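Local coordinates for hypothetical protein PH1566 (Pyrococcus horikoshii, PDB 2E3U) that probably binds RNA through two KH domains and serves as a pre-ribosomal RNA processing factor of the Dim2p family, at residues Q34-V38 and V90-R94; S158-V162 and Q177-A181. All coordinates share one frame; numbering follows the deposited sequence.

Contact 1 (Q34-V38 and V90-R94); sequences QEEYV and VWKAR
Glu-36 reaches from the edge strand to three residues of the helix at once. Its carboxylate meets Arg-94 in a salt bridge whose single hydrogen bond, from NH1 to OE1, is weak: 3.4 Å long and bent to 141°. OE1 lies at the guanidinium edge, although the two planes are almost perpendicular; Trp-91 CA sits over one guanidinium face. The other oxygen, OE2, comes to the edge of the Trp-91 indole, 3.7 Å from NE1, while Glu-36 CG presses on Val-90 CG1 at 3.4 Å. CG lies anti to the carbonyl carbon (chi1 -56°), which sets the methylene against Val-90, and a bend at chi2 (-66°) turns the carboxylate toward indole and guanidinium. Gln-34 stretches past Val-90 and crosses Trp-91 at about a right angle; its NE2 stands 3.1 Å from Trp-91 NE1, but both are donors and no bond joins them. Val-38 CG1 packs 3.6 Å from Arg-94 CG. Behind these side chains, backbone bonds from Gln-34, Glu-36 and Val-38 to strand 75-80 fix the strand, nearly parallel here to the turn 90-94, in a KH domain's sheet. The contact thus combines aliphatic packing with one loose charge pair, whose carboxylate probably also favours the nearby indole N-H electrostatically.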
loop_
_atom_site.group_PDB
_atom_site.type_symbol
_atom_site.label_atom_id
_atom_site.label_comp_id
_atom_site.label_asym_id
_atom_site.label_seq_id
_atom_site.Cartn_x
_atom_site.Cartn_y
_atom_site.Cartn_z
ATOM N N GLN A 34 -3.005 -5.104 22.939
ATOM C CA GLN A 34 -2.210 -4.402 21.922
ATOM C C GLN A 34 -3.089 -3.465 21.115
ATOM O O GLN A 34 -4.211 -3.812 20.762
ATOM C CB GLN A 34 -1.556 -5.397 20.972
ATOM C CG GLN A 34 -0.392 -4.862 20.205
ATOM C CD GLN A 34 0.208 -5.922 19.275
ATOM O OE1 GLN A 34 -0.062 -7.117 19.423
ATOM N NE2 GLN A 34 1.002 -5.481 18.304
ATOM N N GLU A 35 -2.552 -2.278 20.832
ATOM C CA GLU A 35 -3.239 -1.232 20.111
ATOM C C GLU A 35 -2.310 -0.555 19.115
ATOM O O GLU A 35 -1.256 -0.036 19.495
ATOM C CB GLU A 35 -3.766 -0.189 21.119
ATOM C CG GLU A 35 -4.759 0.825 20.561
ATOM C CD GLU A 35 -5.025 1.971 21.544
ATOM O OE1 GLU A 35 -4.404 3.050 21.373
ATOM O OE2 GLU A 35 -5.832 1.792 22.503
ATOM N N GLU A 36 -2.712 -0.525 17.843
ATOM C CA GLU A 36 -2.026 0.316 16.849
ATOM C C GLU A 36 -2.928 1.463 16.438
ATOM O O GLU A 36 -4.139 1.306 16.250
ATOM C CB GLU A 36 -1.597 -0.477 15.608
ATOM C CG GLU A 36 -0.712 -1.676 15.893
ATOM C CD GLU A 36 0.671 -1.309 16.467
ATOM O OE1 GLU A 36 1.271 -0.300 15.987
ATOM O OE2 GLU A 36 1.146 -2.041 17.383
ATOM N N TYR A 37 -2.340 2.634 16.303
ATOM C CA TYR A 37 -3.134 3.811 15.968
ATOM C C TYR A 37 -2.627 4.372 14.660
ATOM O O TYR A 37 -1.435 4.630 14.537
ATOM C CB TYR A 37 -3.010 4.868 17.070
ATOM C CG TYR A 37 -3.361 6.275 16.643
ATOM C CD1 TYR A 37 -2.412 7.102 16.034
ATOM C CD2 TYR A 37 -4.627 6.791 16.879
ATOM C CE1 TYR A 37 -2.718 8.417 15.653
ATOM C CE2 TYR A 37 -4.955 8.116 16.527
ATOM C CZ TYR A 37 -3.995 8.919 15.912
ATOM O OH TYR A 37 -4.313 10.204 15.539
ATOM N N VAL A 38 -3.515 4.586 13.697
ATOM C CA VAL A 38 -3.097 5.292 12.461
ATOM C C VAL A 38 -4.072 6.377 12.018
ATOM O O VAL A 38 -5.099 6.585 12.634
ATOM C CB VAL A 38 -2.789 4.310 11.257
ATOM C CG1 VAL A 38 -1.667 3.346 11.609
ATOM C CG2 VAL A 38 -4.030 3.570 10.782
ATOM N N VAL A 90 -2.019 -7.934 14.422
ATOM C CA VAL A 90 -2.345 -6.514 14.584
ATOM C C VAL A 90 -1.589 -5.637 13.579
ATOM O O VAL A 90 -2.177 -4.745 12.967
ATOM C CB VAL A 90 -2.043 -6.088 16.056
ATOM C CG1 VAL A 90 -2.291 -4.619 16.314
ATOM C CG2 VAL A 90 -2.881 -6.933 17.038
ATOM N N TRP A 91 -0.271 -5.856 13.451
ATOM C CA TRP A 91 0.565 -5.086 12.482
ATOM C C TRP A 91 0.047 -5.254 11.061
ATOM O O TRP A 91 0.040 -4.321 10.309
ATOM C CB TRP A 91 2.062 -5.502 12.532
ATOM C CG TRP A 91 2.646 -5.451 13.893
ATOM C CD1 TRP A 91 2.272 -4.613 14.922
ATOM C CD2 TRP A 91 3.728 -6.246 14.393
ATOM N NE1 TRP A 91 3.050 -4.844 16.024
ATOM C CE2 TRP A 91 3.947 -5.846 15.743
ATOM C CE3 TRP A 91 4.531 -7.259 13.840
ATOM C CZ2 TRP A 91 4.932 -6.448 16.565
ATOM C CZ3 TRP A 91 5.497 -7.879 14.656
ATOM C CH2 TRP A 91 5.688 -7.465 16.006
ATOM N N LYS A 92 -0.410 -6.462 10.728
ATOM C CA LYS A 92 -0.902 -6.756 9.411
ATOM C C LYS A 92 -2.235 -6.087 9.137
ATOM O O LYS A 92 -2.459 -5.567 8.033
ATOM C CB LYS A 92 -0.975 -8.288 9.203
ATOM C CG LYS A 92 0.386 -8.930 8.764
ATOM C CD LYS A 92 0.192 -10.441 8.498
ATOM C CE LYS A 92 1.439 -11.117 7.954
ATOM N NZ LYS A 92 2.136 -10.350 6.866
ATOM N N ALA A 93 -3.136 -6.114 10.123
ATOM C CA ALA A 93 -4.368 -5.344 10.008
ATOM C C ALA A 93 -4.068 -3.851 9.879
ATOM O O ALA A 93 -4.702 -3.169 9.096
ATOM C CB ALA A 93 -5.325 -5.608 11.195
ATOM N N ARG A 94 -3.100 -3.347 10.646
ATOM C CA ARG A 94 -2.764 -1.944 10.574
ATOM C C ARG A 94 -2.249 -1.567 9.172
ATOM O O ARG A 94 -2.615 -0.527 8.606
ATOM C CB ARG A 94 -1.692 -1.607 11.623
ATOM C CG ARG A 94 -1.123 -0.178 11.443
ATOM C CD ARG A 94 0.299 -0.034 11.931
ATOM N NE ARG A 94 1.207 -0.912 11.228
ATOM C CZ ARG A 94 2.286 -1.472 11.782
ATOM N NH1 ARG A 94 2.566 -1.265 13.049
ATOM N NH2 ARG A 94 3.088 -2.256 11.058
#

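Contact 2 (S158-V162 and Q177-A181); sequences SGASV and QIEIA
Ser-158 carries its OG between the backbone N and the carbonyl carbon (chi1 73°), which turns the hydroxyl toward the chain ahead. OG accepts the N-H of Ala-160 at 3.1 Å, closing an ST turn, and is also hydrogen-bonded to Ile-154 O in the preceding helical turn. CB of Ser-158 rests on Ile-180 CG2 at 3.6 Å, and OG lies as close to the methyl of Ala-181. On the helix side, Gln-177 holds CG beside its own backbone N (chi1 -65°) and then runs extended along the turn. Its CG passes 3.2 Å from Ser-158 O, and its amide comes over Gly-159, with OE1 3.6 Å from Gly-159 O, two acceptors that do not bond. Instead OE1 takes the N-H of Asn-174, just before helix 175-189, and Gly-159 O is bonded to Arg-111. Gly-159 leaves the helix with positive phi (84°), a conformation that suits glycine, and the Gln-177 amide packs against its backbone. Past the turn, Ala-160 CB sits 3.9 Å from Ala-181 CB, and Val-162 CG2 reaches the same methyl at 4.3 Å. Ile-171 of strand 168-173 touches both alanines from the sheet. The contact joins the end of helix 149-158 and the start of strand 161-165 to helix 175-189 of the second KH domain. Small side chains let the backbones come close; Ser-158 OG, Gly-159 O and Gln-177 OE1 have hydrogen bonds within their own segment or with residues outside the contact, so the interface is held by van der Waals packing.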
loop_
_atom_site.group_PDB
_atom_site.type_symbol
_atom_site.label_atom_id
_atom_site.label_comp_id
_atom_site.label_asym_id
_atom_site.label_seq_id
_atom_site.Cartn_x
_atom_site.Cartn_y
_atom_site.Cartn_z
ATOM N N SER A 158 8.615 -6.727 -11.245
ATOM C CA SER A 158 9.083 -6.809 -9.855
ATOM C C SER A 158 8.288 -7.829 -8.991
ATOM O O SER A 158 8.826 -8.348 -8.048
ATOM C CB SER A 158 8.975 -5.444 -9.186
ATOM O OG SER A 158 7.603 -5.154 -8.923
ATOM N N GLY A 159 7.023 -8.078 -9.311
ATOM C CA GLY A 159 6.152 -8.929 -8.494
ATOM C C GLY A 159 5.472 -8.183 -7.316
ATOM O O GLY A 159 4.636 -8.754 -6.596
ATOM N N ALA A 160 5.852 -6.932 -7.095
ATOM C CA ALA A 160 5.220 -6.079 -6.102
ATOM C C ALA A 160 3.899 -5.444 -6.627
ATOM O O ALA A 160 3.719 -5.264 -7.819
ATOM C CB ALA A 160 6.192 -4.981 -5.648
ATOM N N SER A 161 2.987 -5.119 -5.716
ATOM C CA SER A 161 1.817 -4.312 -6.032
ATOM C C SER A 161 2.196 -2.864 -5.734
ATOM O O SER A 161 2.899 -2.601 -4.761
ATOM C CB SER A 161 0.639 -4.729 -5.152
ATOM O OG SER A 161 0.210 -6.064 -5.379
ATOM N N VAL A 162 1.698 -1.932 -6.543
ATOM C CA VAL A 162 2.104 -0.511 -6.470
ATOM C C VAL A 162 0.911 0.419 -6.536
ATOM O O VAL A 162 0.103 0.301 -7.416
ATOM C CB VAL A 162 3.037 -0.120 -7.635
ATOM C CG1 VAL A 162 3.306 1.410 -7.625
ATOM C CG2 VAL A 162 4.366 -0.944 -7.572
ATOM N N GLN A 177 11.097 -8.044 -3.876
ATOM C CA GLN A 177 10.125 -7.430 -4.784
ATOM C C GLN A 177 9.962 -5.924 -4.545
ATOM O O GLN A 177 9.997 -5.152 -5.494
ATOM C CB GLN A 177 8.760 -8.162 -4.676
ATOM C CG GLN A 177 8.787 -9.633 -5.140
ATOM C CD GLN A 177 7.528 -10.377 -4.823
ATOM O OE1 GLN A 177 6.761 -10.010 -3.913
ATOM N NE2 GLN A 177 7.291 -11.441 -5.556
ATOM N N ILE A 178 9.763 -5.522 -3.283
ATOM C CA ILE A 178 9.682 -4.097 -2.910
ATOM C C ILE A 178 10.926 -3.299 -3.358
ATOM O O ILE A 178 10.826 -2.203 -3.909
ATOM C CB ILE A 178 9.486 -3.900 -1.368
ATOM C CG1 ILE A 178 8.087 -4.364 -0.933
ATOM C CG2 ILE A 178 9.704 -2.428 -0.969
ATOM C CD1 ILE A 178 7.855 -4.271 0.584
ATOM N N GLU A 179 12.098 -3.859 -3.073
ATOM C CA GLU A 179 13.366 -3.256 -3.396
ATOM C C GLU A 179 13.521 -3.024 -4.913
ATOM O O GLU A 179 13.998 -1.962 -5.342
ATOM C CB GLU A 179 14.480 -4.171 -2.852
ATOM C CG GLU A 179 15.700 -3.460 -2.378
ATOM C CD GLU A 179 16.389 -2.701 -3.480
ATOM O OE1 GLU A 179 16.775 -1.532 -3.223
ATOM O OE2 GLU A 179 16.546 -3.272 -4.598
ATOM N N ILE A 180 13.117 -4.010 -5.721
ATOM C CA ILE A 180 13.104 -3.890 -7.180
ATOM C C ILE A 180 12.129 -2.800 -7.706
ATOM O O ILE A 180 12.505 -2.003 -8.578
ATOM C CB ILE A 180 12.773 -5.249 -7.850
ATOM C CG1 ILE A 180 13.873 -6.278 -7.582
ATOM C CG2 ILE A 180 12.556 -5.088 -9.405
ATOM C CD1 ILE A 180 13.466 -7.688 -7.924
ATOM N N ALA A 181 10.874 -2.806 -7.219
ATOM C CA ALA A 181 9.858 -1.802 -7.627
ATOM C C ALA A 181 10.298 -0.451 -7.139
ATOM O O ALA A 181 10.285 0.510 -7.890
ATOM C CB ALA A 181 8.430 -2.138 -7.086
#

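How the contacts relate
The contacts follow one another along the chain, contact 1 being complete before contact 2 begins, and each lies in its own KH domain. Their centres are 23 Å apart, on opposite sides of the chain's centre, and their nearest atoms stay about 10 Å from each other. The domains have matching three-stranded antiparallel sheets of order 1-3-2, but the contacts use different strands: contact 1 sets the first strand, 35-39, against helix 87-101, whereas contact 2 sets mainly the turn leading into the second, 161-165, against helix 175-189. Both thus pack the helix after the third strand, consistent with two KH modules of the same design, which probably bind RNA.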